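Glucokinase (Enterococcus faecalis, PDB 2QM1) probably phosphorylates glucose with ATP, as a glucokinase of the ROK family that carries bound zinc and magnesium ions. Local coordinates at residues I140-G145 with G270-A275. Residues are numbered along the deposited sequence; the frame is centred on the assembly and turned at random.
Sequences ITLGTG and GGVSAA
Leu142 O, at the end of strand 137-142, is met by the start of the 3-10 turn 271-275: Val272 N donates to it in a weak hydrogen bond, long at 3.5 Å but nearly straight, with an angle at the hydrogen of 164°. Gly270 adds a CA-H...O contact to the same oxygen, its CA 3.3 Å from Leu142 O. Gly271 N comes nearer still, yet its N-H is too poorly aimed to count as a bond. The setting is the second mixed sheet of an actin-like ATPase fold, in which strands 137-142 and 265-269 run parallel; backbone hydrogen bonds join Ile140 with Val267 and Gly269, and Leu142 with Gly269, extending the pairing up to this point. Just beyond it, residues 270-275 of the same chain lead from strand 265-269 into helix 277-289.

Close approach here depends on the lack of a side chain at Gly270. A CB would point at the strand and lie 2.3 Å from Leu142 O and 2.6 Å from Thr141 OG1, and the phi of 95° would also press it against the preceding carbonyl. With OG1 anti to its backbone N (chi1 180°), Thr141 packs its hydroxyl 3.4 Å from Gly270 CA, where that residue has no side chain. The Thr141 side chain is about 7 Å from the magnesium ion, which is bound by Asn116, Asn119 and Gly148; Thr141 lies near this site but is not among its ligands.

Beside the polar meeting, Leu142 and Val272 cross obliquely, with Leu142 CB 3.8 Å from Val272 CG2; Val272 also touches Ser225 of helix 225-233. Within the turn, Gly270 O accepts from both Ser273 N and Ser273 OG, the hydroxyl lying in the carbonyl plane at 2.8 Å from Gly270 O.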
# COMPACT_ATOMS: atom_id res chain seq x y z
N ILE B 140 6.33 -10.97 -0.21
CA ILE B 140 7.63 -10.53 -0.67
C ILE B 140 8.56 -11.74 -1.01
O ILE B 140 8.82 -12.61 -0.16
CB ILE B 140 8.32 -9.57 0.33
CG1 ILE B 140 9.78 -9.37 -0.02
CG2 ILE B 140 8.29 -10.14 1.74
CD1 ILE B 140 10.01 -8.71 -1.31
N THR B 141 9.05 -11.78 -2.25
CA THR B 141 9.92 -12.88 -2.68
C THR B 141 11.35 -12.42 -2.91
O THR B 141 11.61 -11.49 -3.66
CB THR B 141 9.34 -13.63 -3.89
OG1 THR B 141 10.23 -14.70 -4.28
CG2 THR B 141 9.08 -12.69 -5.03
N LEU B 142 12.28 -13.08 -2.23
CA LEU B 142 13.67 -12.74 -2.35
C LEU B 142 14.33 -13.88 -3.11
O LEU B 142 14.35 -15.00 -2.63
CB LEU B 142 14.30 -12.66 -0.95
CG LEU B 142 13.57 -11.83 0.11
CD1 LEU B 142 14.27 -12.00 1.45
CD2 LEU B 142 13.56 -10.35 -0.30
N GLY B 143 14.82 -13.59 -4.30
CA GLY B 143 15.65 -14.52 -5.09
C GLY B 143 16.68 -13.77 -5.91
O GLY B 143 17.44 -12.97 -5.38
N THR B 144 16.70 -14.02 -7.23
CA THR B 144 17.53 -13.28 -8.18
C THR B 144 17.24 -11.82 -8.08
O THR B 144 18.17 -10.99 -8.14
CB THR B 144 17.16 -13.63 -9.66
OG1 THR B 144 16.92 -15.03 -9.78
CG2 THR B 144 18.27 -13.22 -10.60
N GLY B 145 15.94 -11.52 -8.01
CA GLY B 145 15.42 -10.17 -7.81
C GLY B 145 14.52 -10.12 -6.59
O GLY B 145 14.29 -11.14 -5.94
N GLY B 270 10.69 -17.18 -1.64
CA GLY B 270 11.80 -17.15 -2.57
C GLY B 270 12.93 -17.93 -1.96
O GLY B 270 12.80 -18.40 -0.84
N GLY B 271 14.05 -18.05 -2.68
CA GLY B 271 15.15 -18.91 -2.28
C GLY B 271 15.71 -18.63 -0.90
O GLY B 271 15.96 -19.54 -0.12
N VAL B 272 15.90 -17.35 -0.60
CA VAL B 272 16.49 -16.95 0.67
C VAL B 272 15.71 -17.51 1.87
O VAL B 272 16.27 -17.76 2.95
CB VAL B 272 16.62 -15.40 0.75
CG1 VAL B 272 17.37 -14.98 2.02
CG2 VAL B 272 17.35 -14.86 -0.51
N SER B 273 14.41 -17.73 1.65
CA SER B 273 13.50 -18.00 2.76
C SER B 273 13.68 -19.40 3.31
O SER B 273 13.18 -19.72 4.39
CB SER B 273 12.04 -17.77 2.34
OG SER B 273 11.52 -18.89 1.64
N ALA B 274 14.40 -20.24 2.56
CA ALA B 274 14.84 -21.56 3.03
C ALA B 274 15.59 -21.42 4.34
O ALA B 274 15.61 -22.33 5.18
CB ALA B 274 15.76 -22.25 1.96
N ALA B 275 16.22 -20.26 4.50
CA ALA B 275 17.00 -19.94 5.68
C ALA B 275 16.13 -20.08 6.93
O ALA B 275 16.63 -20.35 8.02
CB ALA B 275 17.54 -18.51 5.56